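Long-range contact in ethylbenzene dehydrogenase beta-subunit (Aromatoleum aromaticum, PDB 2IVF), which carries four iron-sulfur clusters and, as a ferredoxin-type subunit, probably passes electrons within a three-subunit complex: residues P140-F145 with R292-L298. Numbering follows the deposited sequence.
Sequences PNPFFF and RIPLDVL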
ATOM      1  N   PRO B 140       4.147  12.609  23.752  1.00 24.97           N
ATOM      2  CA  PRO B 140       4.828  12.673  22.446  1.00 24.30           C
ATOM      3  C   PRO B 140       5.831  11.565  22.160  1.00 23.87           C
ATOM      4  O   PRO B 140       6.683  11.705  21.259  1.00 23.53           O
ATOM      5  CB  PRO B 140       5.537  14.023  22.527  1.00 24.87           C
ATOM      6  CG  PRO B 140       5.946  14.115  23.958  1.00 25.53           C
ATOM      7  CD  PRO B 140       4.846  13.442  24.749  1.00 25.32           C
ATOM      8  N   ASN B 141       5.728  10.481  22.929  1.00 22.57           N
ATOM      9  CA  ASN B 141       6.562   9.306  22.814  1.00 23.07           C
ATOM     10  C   ASN B 141       5.810   8.033  22.474  1.00 23.02           C
ATOM     11  O   ASN B 141       6.037   6.992  23.093  1.00 23.35           O
ATOM     12  CB  ASN B 141       7.351   9.063  24.109  1.00 23.30           C
ATOM     13  CG  ASN B 141       8.389  10.117  24.355  1.00 23.12           C
ATOM     14  OD1 ASN B 141       9.209  10.355  23.489  1.00 20.77           O
ATOM     15  ND2 ASN B 141       8.309  10.812  25.516  1.00 19.88           N
ATOM     16  N   PRO B 142       4.975   8.066  21.426  1.00 23.09           N
ATOM     17  CA  PRO B 142       4.358   6.826  21.000  1.00 22.75           C
ATOM     18  C   PRO B 142       5.476   5.922  20.419  1.00 23.50           C
ATOM     19  O   PRO B 142       6.511   6.408  20.005  1.00 24.89           O
ATOM     20  CB  PRO B 142       3.374   7.287  19.910  1.00 21.81           C
ATOM     21  CG  PRO B 142       4.049   8.479  19.306  1.00 22.46           C
ATOM     22  CD  PRO B 142       4.664   9.180  20.505  1.00 22.44           C
ATOM     23  N   PHE B 143       5.302   4.614  20.460  1.00 23.08           N
ATOM     24  CA  PHE B 143       6.228   3.751  19.741  1.00 23.25           C
ATOM     25  C   PHE B 143       5.512   2.548  19.160  1.00 23.89           C
ATOM     26  O   PHE B 143       4.482   2.102  19.671  1.00 24.09           O
ATOM     27  CB  PHE B 143       7.340   3.329  20.649  1.00 23.20           C
ATOM     28  CG  PHE B 143       6.891   2.472  21.752  1.00 22.70           C
ATOM     29  CD1 PHE B 143       6.442   3.025  22.940  1.00 26.73           C
ATOM     30  CD2 PHE B 143       6.879   1.109  21.603  1.00 25.04           C
ATOM     31  CE1 PHE B 143       6.034   2.227  23.982  1.00 27.12           C
ATOM     32  CE2 PHE B 143       6.452   0.297  22.686  1.00 25.76           C
ATOM     33  CZ  PHE B 143       6.015   0.866  23.827  1.00 23.92           C
ATOM     34  N   PHE B 144       6.052   2.061  18.049  1.00 24.19           N
ATOM     35  CA  PHE B 144       5.547   0.876  17.405  1.00 24.87           C
ATOM     36  C   PHE B 144       6.590   0.511  16.355  1.00 25.53           C
ATOM     37  O   PHE B 144       7.415   1.340  15.959  1.00 24.23           O
ATOM     38  CB  PHE B 144       4.211   1.139  16.703  1.00 25.39           C
ATOM     39  CG  PHE B 144       4.340   2.041  15.511  1.00 24.22           C
ATOM     40  CD1 PHE B 144       4.563   1.526  14.262  1.00 24.32           C
ATOM     41  CD2 PHE B 144       4.218   3.445  15.643  1.00 26.08           C
ATOM     42  CE1 PHE B 144       4.735   2.377  13.151  1.00 27.30           C
ATOM     43  CE2 PHE B 144       4.366   4.261  14.550  1.00 26.73           C
ATOM     44  CZ  PHE B 144       4.632   3.716  13.291  1.00 24.50           C
ATOM     45  N   PHE B 145       6.525  -0.741  15.935  1.00 25.38           N
ATOM     46  CA  PHE B 145       7.302  -1.294  14.841  1.00 25.30           C
ATOM     47  C   PHE B 145       6.461  -2.448  14.310  1.00 24.11           C
ATOM     48  O   PHE B 145       5.441  -2.785  14.925  1.00 24.17           O
ATOM     49  CB  PHE B 145       8.691  -1.762  15.307  1.00 25.20           C
ATOM     50  CG  PHE B 145       8.681  -2.737  16.413  1.00 24.45           C
ATOM     51  CD1 PHE B 145       8.721  -2.304  17.732  1.00 24.67           C
ATOM     52  CD2 PHE B 145       8.633  -4.109  16.174  1.00 25.01           C
ATOM     53  CE1 PHE B 145       8.736  -3.184  18.777  1.00 26.25           C
ATOM     54  CE2 PHE B 145       8.618  -5.002  17.218  1.00 25.66           C
ATOM     55  CZ  PHE B 145       8.693  -4.537  18.543  1.00 26.45           C
ATOM     56  N   ARG B 292      12.856   5.961  22.480  1.00 24.18           N
ATOM     57  CA  ARG B 292      11.598   5.924  23.221  1.00 25.08           C
ATOM     58  C   ARG B 292      11.080   4.495  23.468  1.00 26.30           C
ATOM     59  O   ARG B 292      10.150   4.302  24.261  1.00 25.68           O
ATOM     60  CB  ARG B 292      10.542   6.672  22.468  1.00 25.56           C
ATOM     61  CG  ARG B 292      10.280   5.925  21.160  1.00 28.17           C
ATOM     62  CD  ARG B 292       9.608   6.643  20.222  1.00 25.61           C
ATOM     63  NE  ARG B 292      10.188   7.896  19.833  1.00 22.19           N
ATOM     64  CZ  ARG B 292       9.428   8.920  19.477  1.00 24.01           C
ATOM     65  NH1 ARG B 292       8.111   8.781  19.434  1.00 26.48           N
ATOM     66  NH2 ARG B 292       9.976  10.056  19.112  1.00 24.45           N
ATOM     67  N   ILE B 293      11.626   3.495  22.787  1.00 25.95           N
ATOM     68  CA  ILE B 293      11.071   2.136  22.942  1.00 26.26           C
ATOM     69  C   ILE B 293      11.564   1.619  24.291  1.00 27.35           C
ATOM     70  O   ILE B 293      12.778   1.582  24.551  1.00 27.10           O
ATOM     71  CB  ILE B 293      11.492   1.134  21.859  1.00 26.51           C
ATOM     72  CG1 ILE B 293      11.131   1.641  20.460  1.00 26.48           C
ATOM     73  CG2 ILE B 293      10.851  -0.249  22.177  1.00 25.97           C
ATOM     74  CD1 ILE B 293      11.638   0.782  19.379  1.00 25.14           C
ATOM     75  N   PRO B 294      10.628   1.276  25.175  1.00 27.88           N
ATOM     76  CA  PRO B 294      11.042   0.804  26.470  1.00 27.18           C
ATOM     77  C   PRO B 294      11.771  -0.515  26.378  1.00 26.49           C
ATOM     78  O   PRO B 294      11.340  -1.458  25.688  1.00 25.93           O
ATOM     79  CB  PRO B 294       9.730   0.674  27.238  1.00 27.50           C
ATOM     80  CG  PRO B 294       8.758   1.544  26.468  1.00 27.94           C
ATOM     81  CD  PRO B 294       9.158   1.356  25.065  1.00 27.92           C
ATOM     82  N   LEU B 295      12.901  -0.584  27.039  1.00 25.70           N
ATOM     83  CA  LEU B 295      13.721  -1.781  26.906  1.00 25.69           C
ATOM     84  C   LEU B 295      12.951  -3.019  27.412  1.00 26.13           C
ATOM     85  O   LEU B 295      13.065  -4.105  26.842  1.00 24.99           O
ATOM     86  CB  LEU B 295      15.026  -1.601  27.672  1.00 26.57           C
ATOM     87  CG  LEU B 295      16.014  -2.758  27.798  1.00 26.55           C
ATOM     88  CD1 LEU B 295      16.446  -3.290  26.419  1.00 25.60           C
ATOM     89  CD2 LEU B 295      17.214  -2.340  28.712  1.00 27.05           C
ATOM     90  N   ASP B 296      12.180  -2.873  28.488  1.00 25.15           N
ATOM     91  CA  ASP B 296      11.536  -4.040  29.058  1.00 26.05           C
ATOM     92  C   ASP B 296      10.498  -4.623  28.121  1.00 25.53           C
ATOM     93  O   ASP B 296      10.281  -5.821  28.131  1.00 25.45           O
ATOM     94  CB  ASP B 296      10.976  -3.784  30.478  1.00 26.91           C
ATOM     95  CG  ASP B 296       9.953  -2.656  30.532  1.00 31.21           C
ATOM     96  OD1 ASP B 296       9.870  -1.851  29.602  1.00 31.67           O
ATOM     97  OD2 ASP B 296       9.236  -2.548  31.553  1.00 39.23           O
ATOM     98  N   VAL B 297       9.918  -3.791  27.262  1.00 24.82           N
ATOM     99  CA  VAL B 297       9.023  -4.251  26.218  1.00 25.32           C
ATOM    100  C   VAL B 297       9.749  -5.127  25.213  1.00 24.16           C
ATOM    101  O   VAL B 297       9.317  -6.238  24.939  1.00 25.49           O
ATOM    102  CB  VAL B 297       8.323  -3.037  25.503  1.00 24.16           C
ATOM    103  CG1 VAL B 297       7.520  -3.486  24.275  1.00 26.82           C
ATOM    104  CG2 VAL B 297       7.391  -2.343  26.510  1.00 26.39           C
ATOM    105  N   LEU B 298      10.914  -4.679  24.751  1.00 23.49           N
ATOM    106  CA  LEU B 298      11.680  -5.446  23.794  1.00 24.07           C
ATOM    107  C   LEU B 298      12.233  -6.709  24.457  1.00 23.26           C
ATOM    108  O   LEU B 298      12.270  -7.753  23.821  1.00 23.61           O
ATOM    109  CB  LEU B 298      12.817  -4.645  23.158  1.00 23.64           C
ATOM    110  CG  LEU B 298      12.385  -3.488  22.290  1.00 24.27           C
ATOM    111  CD1 LEU B 298      13.585  -2.779  21.652  1.00 25.21           C
ATOM    112  CD2 LEU B 298      11.477  -4.017  21.210  1.00 24.79           C
TER
HETATM  113  O   HOH W   1       7.487  11.396  18.694  1.00 14.64           O
HETATM  114  O   HOH W   2       8.005   5.724  25.503  1.00 43.09           O
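Start at the ring of Phe143, the largest apolar bump of this contact. It projects from the start of strand 141-149, the middle strand of a three-stranded antiparallel sheet in the 4Fe-4S dicluster, ferredoxin-type part of the chain, into a hollow formed by Arg292, Ile293, Pro294 and Val297, where the chain runs into helix 295-302. Pro294, the N-cap residue, lays its CD over one ring face, 3.5 Å from the centroid: a CH-pi contact. Val297 CG1 comes within 4.2 Å of Phe143 CE2, and Ile293 CG1 lies 4.2 Å from Phe143 CB. Two residues on, Phe145, its side chain about 10 Å from an SF4 cluster, points to the same side and meets the tip of Leu298, CE1 to CD2 3.8 Å; Phe144, between them, points away and packs on Thr58.

At the other end Arg292 reaches across to the backbone of 140-142, its CG 4.0 Å from Phe143 CB. Arg292 NH1 donates to Pro142 O at 2.9 Å, nearly straight, and to water 1, which in turn donates to Pro140 O. Asn141 OD1 sits over the guanidinium face but accepts from Phe281 N, while Arg292 NE and NH2 are held by Ala278 O and Arg279 O. Phe285 of the alpha subunit packs on Pro142 and Arg292.

The chemistry is thus split: apolar packing seats the helix start against the strand, while a buried arginine, bonded directly to one backbone carbonyl across the contact and through water to a second, ties the two segments together beside the subunit interface.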